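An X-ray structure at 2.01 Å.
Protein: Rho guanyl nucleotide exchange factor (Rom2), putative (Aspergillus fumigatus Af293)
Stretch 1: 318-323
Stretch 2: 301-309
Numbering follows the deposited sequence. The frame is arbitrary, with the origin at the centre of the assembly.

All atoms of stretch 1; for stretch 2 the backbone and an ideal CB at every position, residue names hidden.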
ATOM      1  N   LEU A 318      -8.518   3.271  -6.366  1.00 33.84           N
ATOM      2  CA  LEU A 318      -9.091   4.368  -5.592  1.00 31.63           C
ATOM      3  C   LEU A 318      -7.973   5.331  -5.115  1.00 29.65           C
ATOM      4  O   LEU A 318      -6.881   4.886  -4.647  1.00 28.37           O
ATOM      5  CB  LEU A 318      -9.885   3.782  -4.411  1.00 34.43           C
ATOM      6  CG  LEU A 318     -11.011   2.806  -4.764  1.00 35.54           C
ATOM      7  CD1 LEU A 318     -11.626   2.146  -3.572  1.00 41.04           C
ATOM      8  CD2 LEU A 318     -12.065   3.622  -5.504  1.00 43.17           C
ATOM      9  N   TYR A 319      -8.249   6.635  -5.218  1.00 30.13           N
ATOM     10  CA  TYR A 319      -7.285   7.651  -4.828  1.00 28.48           C
ATOM     11  C   TYR A 319      -8.002   8.892  -4.334  1.00 31.73           C
ATOM     12  O   TYR A 319      -9.181   8.996  -4.531  1.00 30.14           O
ATOM     13  CB  TYR A 319      -6.293   7.956  -5.985  1.00 30.28           C
ATOM     14  CG  TYR A 319      -6.859   8.785  -7.113  1.00 31.05           C
ATOM     15  CD1 TYR A 319      -7.718   8.237  -8.039  1.00 35.54           C
ATOM     16  CD2 TYR A 319      -6.576  10.151  -7.225  1.00 33.60           C
ATOM     17  CE1 TYR A 319      -8.288   9.006  -9.062  1.00 32.62           C
ATOM     18  CE2 TYR A 319      -7.107  10.927  -8.256  1.00 29.21           C
ATOM     19  CZ  TYR A 319      -7.955  10.325  -9.194  1.00 34.95           C
ATOM     20  OH  TYR A 319      -8.519  11.069 -10.258  1.00 34.16           O
ATOM     21  N   ALA A 320      -7.288   9.739  -3.564  1.00 32.97           N
ATOM     22  CA  ALA A 320      -7.787  11.026  -3.089  1.00 32.93           C
ATOM     23  C   ALA A 320      -6.963  12.221  -3.550  1.00 31.76           C
ATOM     24  O   ALA A 320      -5.765  12.090  -3.762  1.00 35.00           O
ATOM     25  CB  ALA A 320      -7.876  11.018  -1.547  1.00 32.89           C
ATOM     26  N   TYR A 321      -7.604  13.371  -3.641  1.00 33.28           N
ATOM     27  CA  TYR A 321      -6.944  14.633  -3.984  1.00 38.30           C
ATOM     28  C   TYR A 321      -7.687  15.824  -3.352  1.00 37.01           C
ATOM     29  O   TYR A 321      -8.906  15.737  -3.091  1.00 33.63           O
ATOM     30  CB  TYR A 321      -6.791  14.763  -5.515  1.00 32.95           C
ATOM     31  CG  TYR A 321      -8.107  14.871  -6.288  1.00 34.14           C
ATOM     32  CD1 TYR A 321      -8.706  13.749  -6.779  1.00 33.15           C
ATOM     33  CD2 TYR A 321      -8.714  16.092  -6.558  1.00 36.83           C
ATOM     34  CE1 TYR A 321      -9.874  13.802  -7.477  1.00 39.23           C
ATOM     35  CE2 TYR A 321      -9.927  16.157  -7.248  1.00 38.83           C
ATOM     36  CZ  TYR A 321     -10.492  14.989  -7.686  1.00 40.22           C
ATOM     37  OH  TYR A 321     -11.669  14.914  -8.407  1.00 45.58           O
ATOM     38  N   GLU A 322      -6.965  16.926  -3.105  1.00 38.96           N
ATOM     39  CA  GLU A 322      -7.566  18.202  -2.611  1.00 41.93           C
ATOM     40  C   GLU A 322      -8.105  18.993  -3.779  1.00 44.40           C
ATOM     41  O   GLU A 322      -7.453  19.128  -4.798  1.00 43.66           O
ATOM     42  CB  GLU A 322      -6.540  19.151  -1.996  1.00 44.53           C
ATOM     43  CG  GLU A 322      -5.855  18.663  -0.777  1.00 56.88           C
ATOM     44  CD  GLU A 322      -4.860  19.652  -0.150  1.00 59.11           C
ATOM     45  OE1 GLU A 322      -4.715  20.820  -0.654  1.00 58.16           O
ATOM     46  OE2 GLU A 322      -4.217  19.208   0.852  1.00 56.51           O
ATOM     47  N   ASP A 323      -9.250  19.603  -3.602  1.00 43.70           N
ATOM     48  CA  ASP A 323      -9.825  20.487  -4.592  1.00 50.90           C
ATOM     49  C   ASP A 323     -10.189  21.807  -3.894  1.00 52.75           C
ATOM     50  O   ASP A 323     -10.154  21.873  -2.655  1.00 53.25           O
ATOM     51  CB  ASP A 323     -11.047  19.803  -5.164  1.00 53.58           C
ATOM     52  CG  ASP A 323     -11.267  20.110  -6.608  1.00 59.14           C
ATOM     53  OD1 ASP A 323     -10.662  21.092  -7.124  1.00 61.37           O
ATOM     54  OD2 ASP A 323     -12.070  19.370  -7.203  1.00 57.32           O
ATOM     55  N   UNK A 301      -0.629  12.747 -18.213  1.00 34.50           N
ATOM     56  CA  UNK A 301      -0.352  13.298 -16.899  1.00 37.83           C
ATOM     57  C   UNK A 301      -1.663  13.916 -16.334  1.00 41.64           C
ATOM     58  O   UNK A 301      -2.302  14.766 -16.983  1.00 36.66           O
ATOM     59  CB  UNK A 301       0.768  14.337 -16.976  1.00 37.83           C
ATOM     60  N   UNK A 302      -2.023  13.558 -15.095  1.00 41.71           N
ATOM     61  CA  UNK A 302      -3.244  14.177 -14.397  1.00 35.30           C
ATOM     62  C   UNK A 302      -2.739  15.015 -13.214  1.00 32.73           C
ATOM     63  O   UNK A 302      -2.216  14.464 -12.237  1.00 35.37           O
ATOM     64  CB  UNK A 302      -4.222  13.110 -13.900  1.00 35.30           C
ATOM     65  N   UNK A 303      -2.798  16.342 -13.296  1.00 34.03           N
ATOM     66  CA  UNK A 303      -2.188  17.178 -12.260  1.00 35.51           C
ATOM     67  C   UNK A 303      -3.175  17.351 -11.090  1.00 34.85           C
ATOM     68  O   UNK A 303      -4.314  17.099 -11.252  1.00 32.72           O
ATOM     69  CB  UNK A 303      -1.783  18.538 -12.832  1.00 35.51           C
ATOM     70  N   UNK A 304      -2.683  17.738  -9.921  1.00 36.10           N
ATOM     71  CA  UNK A 304      -3.517  18.059  -8.784  1.00 40.63           C
ATOM     72  C   UNK A 304      -2.686  18.368  -7.591  1.00 38.53           C
ATOM     73  O   UNK A 304      -1.491  18.672  -7.689  1.00 39.73           O
ATOM     74  CB  UNK A 304      -4.483  16.915  -8.470  1.00 40.63           C
ATOM     75  N   UNK A 305      -3.314  18.270  -6.450  1.00 41.59           N
ATOM     76  CA  UNK A 305      -2.697  18.644  -5.193  1.00 41.27           C
ATOM     77  C   UNK A 305      -2.928  17.615  -4.066  1.00 36.36           C
ATOM     78  O   UNK A 305      -4.014  17.152  -3.872  1.00 32.56           O
ATOM     79  CB  UNK A 305      -3.230  20.011  -4.761  1.00 41.27           C
ATOM     80  N   UNK A 306      -1.877  17.229  -3.368  1.00 34.80           N
ATOM     81  CA  UNK A 306      -1.938  16.242  -2.302  1.00 39.84           C
ATOM     82  C   UNK A 306      -2.684  14.963  -2.785  1.00 37.34           C
ATOM     83  O   UNK A 306      -3.639  14.506  -2.187  1.00 32.71           O
ATOM     84  CB  UNK A 306      -2.628  16.842  -1.075  1.00 39.84           C
ATOM     85  N   UNK A 307      -2.217  14.411  -3.891  1.00 36.28           N
ATOM     86  CA  UNK A 307      -2.747  13.148  -4.440  1.00 37.13           C
ATOM     87  C   UNK A 307      -2.189  12.008  -3.647  1.00 34.60           C
ATOM     88  O   UNK A 307      -1.005  11.991  -3.428  1.00 35.30           O
ATOM     89  CB  UNK A 307      -2.406  12.983  -5.922  1.00 37.13           C
ATOM     90  N   UNK A 308      -3.039  11.106  -3.165  1.00 35.62           N
ATOM     91  CA  UNK A 308      -2.649   9.913  -2.353  1.00 32.93           C
ATOM     92  C   UNK A 308      -3.300   8.682  -3.035  1.00 34.17           C
ATOM     93  O   UNK A 308      -4.545   8.629  -3.135  1.00 34.11           O
ATOM     94  CB  UNK A 308      -3.099  10.044  -0.897  1.00 32.93           C
ATOM     95  N   UNK A 309      -2.514   7.701  -3.459  1.00 31.54           N
ATOM     96  CA  UNK A 309      -3.118   6.451  -3.902  1.00 33.63           C
ATOM     97  C   UNK A 309      -3.696   5.685  -2.707  1.00 33.79           C
ATOM     98  O   UNK A 309      -2.987   5.401  -1.756  1.00 35.02           O
ATOM     99  CB  UNK A 309      -2.090   5.593  -4.642  1.00 33.63           C
TER

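Position 301 lies beyond the reach of stretch 1; it is Ile301. At 302 the CA-to-CB bond points toward stretch 1, but the ideal CB has nothing of it within 5.5 Å. The nearest feature is the hydroxyl end of Tyr319, which a long side chain, apolar or polar, could approach. The residue is Met302, whose CE comes 3.9 Å from Tyr319 OH. Position 303 is again out of reach; it is Thr303.

At 304 the backbone is extended to phi 176° and psi -160°, a region visited chiefly by glycine. An ideal CB would stand 4.3 Å from Tyr321 CB, so space alone does not exclude a side chain. The residue is Gly304.

Position 305 puts its CB on the same side as the side chain of Glu322, so a long cationic residue, lysine or arginine, would suit. It is Lys305, extended, and its NZ forms a salt bridge with Glu322 OE1 at 3.5 Å. The backbone joins in: Glu322 N donates to Lys305 O at 3.1 Å, while a water accepts from Lys305 N (2.9 Å) and donates to Glu322 O (2.6 Å).

At 306 the chain turns a corner with phi 50° and psi 54°, left-handed values that favour glycine, asparagine or aspartate. The ideal CB lies 3.4 Å from Glu322 OE2, a carboxylate that calls for a donor and disfavours aspartate. Asn306 answers both demands: ND2 donates to Glu322 OE2 at 3.1 Å.

The CB of 307 points sideways, near Tyr321 CB and the Tyr319 ring, so an aliphatic residue fits; valine, leucine or isoleucine would be reasonable. Ile307 places CG1 4.0 Å from Tyr321 CB and CG2 4.2 Å from Tyr319 CD2.

Position 308 pairs with Ala320, and two backbone hydrogen bonds fasten it, from 308 N to Ala320 O and from Ala320 N to 308 O, both 3.0 Å. The small alanine leaves room for a long side chain to lie across it, and many residues would be tolerated. In Arg308 one guanidinium face covers Ala320 CB, 3.7 Å from NH1, while NE and NH2 both donate to Asn306 O at 2.9 Å, bracing the corner.

At 309 the CB shares a face with Tyr319, whose CB is 5.0 Å from the ideal one; the preference is weak, and several apolar residues would suit. It is Met309, whose CG stays 4.2 Å from Leu318 O; the closest contact with Tyr319 is made by the backbone, Met309 CA to Tyr319 CB at 4.1 Å.

Stretch 2 (301-309) IMTGKNIRM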
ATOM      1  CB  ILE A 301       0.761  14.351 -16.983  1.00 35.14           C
ATOM      2  CG1 ILE A 301       2.067  13.660 -17.347  1.00 37.81           C
ATOM      3  CG2 ILE A 301       0.955  15.118 -15.685  1.00 39.49           C
ATOM      4  CD1 ILE A 301       3.169  14.612 -17.642  1.00 42.32           C
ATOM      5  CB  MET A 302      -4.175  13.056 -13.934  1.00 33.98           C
ATOM      6  CG  MET A 302      -4.566  12.003 -14.964  1.00 36.73           C
ATOM      7  SD  MET A 302      -5.440  10.509 -14.292  1.00 49.53           S
ATOM      8  CE  MET A 302      -6.984  11.308 -13.791  1.00 52.78           C
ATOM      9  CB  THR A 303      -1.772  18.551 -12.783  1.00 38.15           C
ATOM     10  OG1 THR A 303      -2.917  19.145 -13.384  1.00 45.60           O
ATOM     11  CG2 THR A 303      -0.735  18.413 -13.880  1.00 38.23           C
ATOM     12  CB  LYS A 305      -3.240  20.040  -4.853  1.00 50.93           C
ATOM     13  CG  LYS A 305      -2.288  20.783  -3.953  1.00 59.92           C
ATOM     14  CD  LYS A 305      -2.952  21.931  -3.227  1.00 71.01           C
ATOM     15  CE  LYS A 305      -2.187  22.198  -1.924  1.00 76.31           C
ATOM     16  NZ  LYS A 305      -2.573  23.483  -1.293  1.00 79.53           N
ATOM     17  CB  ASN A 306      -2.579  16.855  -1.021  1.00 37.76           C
ATOM     18  CG  ASN A 306      -2.429  15.966   0.230  1.00 44.53           C
ATOM     19  OD1 ASN A 306      -1.614  15.044   0.297  1.00 44.74           O
ATOM     20  ND2 ASN A 306      -3.235  16.265   1.247  1.00 44.85           N
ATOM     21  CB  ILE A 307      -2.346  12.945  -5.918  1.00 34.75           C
ATOM     22  CG1 ILE A 307      -3.020  14.022  -6.770  1.00 31.02           C
ATOM     23  CG2 ILE A 307      -2.688  11.457  -6.321  1.00 36.18           C
ATOM     24  CD1 ILE A 307      -2.433  14.230  -8.179  1.00 34.25           C
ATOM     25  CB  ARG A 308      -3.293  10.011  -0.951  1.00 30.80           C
ATOM     26  CG  ARG A 308      -2.698  11.065  -0.047  1.00 33.15           C
ATOM     27  CD  ARG A 308      -3.769  11.769   0.808  1.00 36.67           C
ATOM     28  NE  ARG A 308      -4.410  12.847   0.076  1.00 35.24           N
ATOM     29  CZ  ARG A 308      -5.595  13.384   0.294  1.00 34.69           C
ATOM     30  NH1 ARG A 308      -6.423  12.962   1.251  1.00 39.19           N
ATOM     31  NH2 ARG A 308      -5.981  14.360  -0.482  1.00 35.50           N
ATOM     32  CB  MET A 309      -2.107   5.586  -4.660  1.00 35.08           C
ATOM     33  CG  MET A 309      -2.780   4.417  -5.394  1.00 37.95           C
ATOM     34  SD  MET A 309      -1.634   3.226  -6.103  1.00 47.60           S
ATOM     35  CE  MET A 309      -1.683   2.037  -4.721  1.00 43.24           C
TER
HETATM   36  O   HOH W   1      -6.208  18.356  -6.945  1.00 36.64           O
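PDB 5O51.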